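Local coordinates for maternal protein tudor (PDB 4Q5W), which is required for primordial germ cell formation and may act in the piRNA pathway through Tudor domains, here extended Tudor 9, that bind methylated Piwi proteins, at residues A[116-119]-A[124-127]; A[155-158]-A[162-165]. One frame throughout, in Å; residues are numbered along the deposited sequence. Where two conformers were deposited one is given.

Contact 1: A[116-119]-A[124-127]; sequences AIFE and LTLT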
ATOM      1  N   ALA A 116       8.481 -18.152   9.780  1.00 18.40           N
ATOM      2  CA  ALA A 116       7.560 -19.252   9.516  1.00 17.61           C
ATOM      3  C   ALA A 116       6.213 -19.055  10.221  1.00 17.61           C
ATOM      4  O   ALA A 116       5.195 -19.596   9.789  1.00 15.21           O
ATOM      5  CB  ALA A 116       8.187 -20.588   9.910  1.00 19.60           C
ATOM      6  N   ILE A 117       6.208 -18.278  11.299  1.00 17.06           N
ATOM      7  CA  ILE A 117       4.966 -17.960  11.984  1.00 12.22           C
ATOM      8  C   ILE A 117       4.047 -17.205  11.032  1.00 14.98           C
ATOM      9  O   ILE A 117       2.849 -17.470  10.966  1.00 15.52           O
ATOM     10  CB  ILE A 117       5.218 -17.126  13.264  1.00 14.10           C
ATOM     11  CG1 ILE A 117       6.055 -17.944  14.257  1.00 13.80           C
ATOM     12  CG2 ILE A 117       3.895 -16.716  13.894  1.00 16.45           C
ATOM     13  CD1 ILE A 117       6.530 -17.150  15.474  1.00 14.34           C
ATOM     14  N   PHE A 118       4.625 -16.285  10.268  1.00 15.71           N
ATOM     15  CA  PHE A 118       3.837 -15.498   9.335  1.00 13.55           C
ATOM     16  C   PHE A 118       3.331 -16.363   8.189  1.00 16.16           C
ATOM     17  O   PHE A 118       2.216 -16.163   7.706  1.00 16.74           O
ATOM     18  CB  PHE A 118       4.655 -14.354   8.741  1.00 12.40           C
ATOM     19  CG  PHE A 118       5.206 -13.390   9.753  1.00 14.15           C
ATOM     20  CD1 PHE A 118       4.631 -13.254  11.005  1.00 13.64           C
ATOM     21  CD2 PHE A 118       6.305 -12.609   9.438  1.00 12.77           C
ATOM     22  CE1 PHE A 118       5.148 -12.346  11.930  1.00 16.06           C
ATOM     23  CE2 PHE A 118       6.821 -11.709  10.348  1.00 16.10           C
ATOM     24  CZ  PHE A 118       6.241 -11.580  11.601  1.00 14.15           C
ATOM     25  N   GLU A 119       4.156 -17.309   7.738  1.00 15.67           N
ATOM     26  CA  GLU A 119       3.819 -18.108   6.556  1.00 16.78           C
ATOM     27  C   GLU A 119       2.833 -19.236   6.853  1.00 16.07           C
ATOM     28  O   GLU A 119       2.050 -19.640   5.989  1.00 16.64           O
ATOM     29  CB  GLU A 119       5.084 -18.697   5.922  1.00 18.46           C
ATOM     30  CG  GLU A 119       6.145 -17.662   5.580  1.00 21.88           C
ATOM     31  CD  GLU A 119       5.681 -16.662   4.540  1.00 27.53           C
ATOM     32  OE1 GLU A 119       4.758 -16.982   3.754  1.00 20.78           O
ATOM     33  OE2 GLU A 119       6.248 -15.549   4.509  1.00 29.45           O
ATOM     34  N   LEU A 124      -4.281 -14.986  10.063  1.00 12.32           N
ATOM     35  CA  LEU A 124      -4.189 -14.479  11.431  1.00 11.97           C
ATOM     36  C   LEU A 124      -3.104 -13.407  11.550  1.00 11.15           C
ATOM     37  O   LEU A 124      -3.266 -12.404  12.244  1.00 15.15           O
ATOM     38  CB  LEU A 124      -3.921 -15.628  12.408  1.00 12.32           C
ATOM     39  CG  LEU A 124      -3.636 -15.260  13.871  1.00 13.72           C
ATOM     40  CD1 LEU A 124      -4.765 -14.454  14.475  1.00 15.95           C
ATOM     41  CD2 LEU A 124      -3.434 -16.550  14.661  1.00 13.05           C
ATOM     42  N   THR A 125      -1.992 -13.629  10.873  1.00 12.58           N
ATOM     43  CA  THR A 125      -0.902 -12.675  10.895  1.00 14.38           C
ATOM     44  C   THR A 125      -1.356 -11.360  10.286  1.00 15.39           C
ATOM     45  O   THR A 125      -1.083 -10.297  10.831  1.00 12.00           O
ATOM     46  CB  THR A 125       0.333 -13.199  10.142  1.00 14.62           C
ATOM     47  OG1 THR A 125       0.867 -14.329  10.845  1.00 14.12           O
ATOM     48  CG2 THR A 125       1.418 -12.108  10.026  1.00 12.93           C
ATOM     49  N   LEU A 126      -2.055 -11.426   9.160  1.00 14.79           N
ATOM     50  CA  LEU A 126      -2.433 -10.188   8.481  1.00 14.28           C
ATOM     51  C   LEU A 126      -3.499  -9.382   9.225  1.00 14.58           C
ATOM     52  O   LEU A 126      -3.443  -8.148   9.251  1.00 14.32           O
ATOM     53  CB  LEU A 126      -2.821 -10.451   7.029  1.00 15.35           C
ATOM     54  CG  LEU A 126      -1.600 -10.855   6.201  1.00 14.94           C
ATOM     55  CD1 LEU A 126      -1.914 -10.782   4.709  1.00 18.06           C
ATOM     56  CD2 LEU A 126      -0.357 -10.013   6.551  1.00 13.48           C
ATOM     57  N   THR A 127      -4.456 -10.058   9.847  1.00 13.93           N
ATOM     58  CA  THR A 127      -5.475  -9.353  10.622  0.50 16.61           C
ATOM     59  C   THR A 127      -4.872  -8.741  11.893  1.00 18.46           C
ATOM     60  O   THR A 127      -5.241  -7.627  12.296  1.00 12.44           O
ATOM     61  CB  THR A 127      -6.708 -10.249  10.943  0.50 20.53           C
ATOM     62  OG1 THR A 127      -7.723  -9.467  11.582  0.50 18.77           O
ATOM     63  CG2 THR A 127      -6.334 -11.422  11.840  0.50 23.37           C
TER
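T125 fills the angle between the ring of F118 and its backbone, and both parts of its branched side chain do the touching. Its methyl CG2 lies 3.5 Å from F118 CD1 and its hydroxyl OG1 is 3.5 Å from F118 CA, while the two side chains cross at about a right angle. The methyl meets the ring obliquely and the contact weakens across it: F118 CE1 is already 4.2 Å from T125 CG2. Because OG1 sits anti to the carbonyl carbon (chi1 -66°), CG2 stands anti to the backbone N, which puts the methyl beside the aromatic ring.

Away from this pair the packing is loose. The side chain of I117 leads away from 124-127, to V174 and Q175 of helix 166-182. Only 111 Å² is buried in all.

T125 OG1 to I117 O, at 3.7 Å, is a near approach and no hydrogen bond. N121, the residue between the short helix 116-120 and helix 122-134, satisfies both atoms, its carbonyl O pairing with T125 OG1 and its ND2 with I117 O. No hydrogen bond runs directly between 116-119 and 124-127: they meet by van der Waals contact, methyl on ring and hydroxyl oxygen on CA, and their polar atoms are paired through N121.

Contact 2: A[155-158]-A[162-165]; sequences RLTT and RSLK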
ATOM      1  N   ARG A 155      13.257  -3.154   9.241  1.00 15.07           N
ATOM      2  CA  ARG A 155      12.671  -3.287  10.568  1.00 14.01           C
ATOM      3  C   ARG A 155      11.744  -2.114  10.801  1.00 14.30           C
ATOM      4  O   ARG A 155      12.137  -0.970  10.589  1.00 20.36           O
ATOM      5  CB  ARG A 155      13.740  -3.265  11.651  1.00 15.81           C
ATOM      6  CG  ARG A 155      14.550  -4.527  11.761  1.00 23.35           C
ATOM      7  CD  ARG A 155      15.415  -4.467  13.000  1.00 27.76           C
ATOM      8  NE  ARG A 155      16.572  -5.332  12.852  1.00 40.24           N
ATOM      9  CZ  ARG A 155      17.711  -4.937  12.296  1.00 47.07           C
ATOM     10  NH1 ARG A 155      17.832  -3.694  11.855  1.00 45.21           N
ATOM     11  NH2 ARG A 155      18.727  -5.781  12.187  1.00 53.81           N
ATOM     12  N   LEU A 156      10.522  -2.391  11.242  1.00 13.59           N
ATOM     13  CA  LEU A 156       9.534  -1.339  11.446  1.00 12.20           C
ATOM     14  C   LEU A 156       9.218  -1.165  12.923  1.00 11.42           C
ATOM     15  O   LEU A 156       9.034  -2.145  13.644  1.00 15.95           O
ATOM     16  CB  LEU A 156       8.243  -1.674  10.695  1.00 13.66           C
ATOM     17  CG  LEU A 156       8.393  -1.979   9.201  1.00 14.22           C
ATOM     18  CD1 LEU A 156       7.079  -2.497   8.646  1.00 15.87           C
ATOM     19  CD2 LEU A 156       8.844  -0.743   8.448  1.00 17.12           C
ATOM     20  N   THR A 157       9.162   0.083  13.372  1.00 13.20           N
ATOM     21  CA  THR A 157       8.823   0.419  14.752  0.50 16.60           C
ATOM     22  C   THR A 157       7.657   1.416  14.721  1.00 19.56           C
ATOM     23  O   THR A 157       7.677   2.332  13.906  1.00 16.45           O
ATOM     24  CB  THR A 157      10.042   1.066  15.454  0.50 16.06           C
ATOM     25  OG1 THR A 157      11.194   0.222  15.304  0.50 13.13           O
ATOM     26  CG2 THR A 157       9.779   1.279  16.927  0.50 12.31           C
ATOM     27  N   THR A 158       6.657   1.254  15.588  1.00 13.74           N
ATOM     28  CA  THR A 158       5.555   2.218  15.583  1.00 14.15           C
ATOM     29  C   THR A 158       6.106   3.594  15.927  1.00 16.04           C
ATOM     30  O   THR A 158       6.911   3.739  16.843  1.00 18.87           O
ATOM     31  CB  THR A 158       4.424   1.848  16.561  1.00 16.79           C
ATOM     32  OG1 THR A 158       4.933   1.820  17.904  1.00 17.86           O
ATOM     33  CG2 THR A 158       3.833   0.490  16.203  1.00 17.91           C
ATOM     34  N   ARG A 162       5.228   4.097  22.247  1.00 18.80           N
ATOM     35  CA  ARG A 162       5.495   2.693  22.544  1.00 23.34           C
ATOM     36  C   ARG A 162       6.777   2.212  21.891  1.00 25.20           C
ATOM     37  O   ARG A 162       7.438   1.315  22.408  1.00 23.71           O
ATOM     38  CB  ARG A 162       4.351   1.803  22.053  1.00 20.83           C
ATOM     39  CG  ARG A 162       2.994   2.113  22.646  1.00 22.26           C
ATOM     40  CD  ARG A 162       1.913   1.351  21.896  1.00 25.25           C
ATOM     41  NE  ARG A 162       1.784   1.790  20.506  1.00 23.70           N
ATOM     42  CZ  ARG A 162       1.036   1.166  19.598  1.00 23.55           C
ATOM     43  NH1 ARG A 162       0.963   1.629  18.354  1.00 17.91           N
ATOM     44  NH2 ARG A 162       0.357   0.076  19.939  1.00 29.34           N
ATOM     45  N   SER A 163       7.113   2.806  20.747  1.00 21.72           N
ATOM     46  CA  SER A 163       8.198   2.312  19.906  1.00 18.24           C
ATOM     47  C   SER A 163       8.100   0.797  19.761  1.00 21.16           C
ATOM     48  O   SER A 163       9.068   0.070  19.977  1.00 18.92           O
ATOM     49  CB  SER A 163       9.567   2.721  20.442  1.00 20.18           C
ATOM     50  OG  SER A 163       9.825   4.093  20.182  1.00 25.37           O
ATOM     51  N   LEU A 164       6.916   0.334  19.391  1.00 16.94           N
ATOM     52  CA  LEU A 164       6.651  -1.090  19.310  1.00 17.14           C
ATOM     53  C   LEU A 164       7.407  -1.734  18.151  1.00 16.46           C
ATOM     54  O   LEU A 164       7.332  -1.263  17.016  1.00 14.08           O
ATOM     55  CB  LEU A 164       5.156  -1.311  19.187  1.00 18.84           C
ATOM     56  CG  LEU A 164       4.660  -2.743  19.200  1.00 20.19           C
ATOM     57  CD1 LEU A 164       3.419  -2.802  20.067  1.00 23.73           C
ATOM     58  CD2 LEU A 164       4.374  -3.189  17.768  1.00 19.31           C
ATOM     59  N   LYS A 165       8.143  -2.802  18.450  1.00 14.45           N
ATOM     60  CA  LYS A 165       8.978  -3.473  17.458  1.00 15.49           C
ATOM     61  C   LYS A 165       8.118  -4.475  16.721  1.00 15.97           C
ATOM     62  O   LYS A 165       7.791  -5.538  17.252  1.00 15.15           O
ATOM     63  CB  LYS A 165      10.147  -4.189  18.140  1.00 22.00           C
ATOM     64  CG  LYS A 165      10.999  -3.275  19.015  1.00 24.52           C
ATOM     65  CD  LYS A 165      12.107  -4.046  19.736  1.00 24.35           C
ATOM     66  CE  LYS A 165      13.127  -3.079  20.337  1.00 30.31           C
ATOM     67  NZ  LYS A 165      14.253  -3.760  21.043  1.00 28.31           N
TER
HETATM   68  O   HOH W   1       9.323   5.111  17.670  1.00 17.45           O
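T158 grips L164 with two hydrogen bonds, one from its backbone and one from its side chain. Its N donates to L164 O (3.0 Å), lying in the carbonyl plane on a lone pair with a C=O...N angle of 141°. In return L164 N donates to T158 OG1 at 2.9 Å, with an N-H...O angle of 152°. The hydroxyl reaches that N-H because chi1 of 61° tucks OG1 between the backbone N and carbonyl carbon; OG1 is also hydrogen-bonded to D160 OD1, its strongest polar partner.

L164 O also receives a CA-H...O contact from T157 CA at 3.2 Å. T158 O is served by a water, which donates to it and also bonds S163 OG (2.8 Å from the water). R162 NH1 passes 3.8 Å from the methyl T158 CG2, but its polar partners are D160 OD2, in a salt bridge, and S135 OG. A valine at T158 would probably leave L164 N and D160 OD1 without their shared hydroxyl partner.

T157 and K165 form a single beta bridge (CA-CA 4.7 Å), K165 then being the N-cap of helix 166-182. This tight chain reversal joins the last strand to the C-terminal helix of the OB-fold, staphylococcal nuclease-like half of an extended Tudor domain.

How the contacts relate
Contacts 1 and 2 follow one another along the chain and do not touch: their centres are 18 Å apart and their nearest atoms about 8 Å. Two helices connect them. Helix 166-182 starts just after contact 2 and runs past contact 1, where Q171 meets F118. Helix 122-134 carries the 124-127 segment and ends shortly before S135 and C136, both of which R162 of contact 2 meets. Each contact lies about 18 Å, centre to centre, from the middle of the chain. Both belong to the five-stranded part and its helices, not to the four-stranded 52-90 sheet of the Tudor core, where methylarginine is bound in related domains.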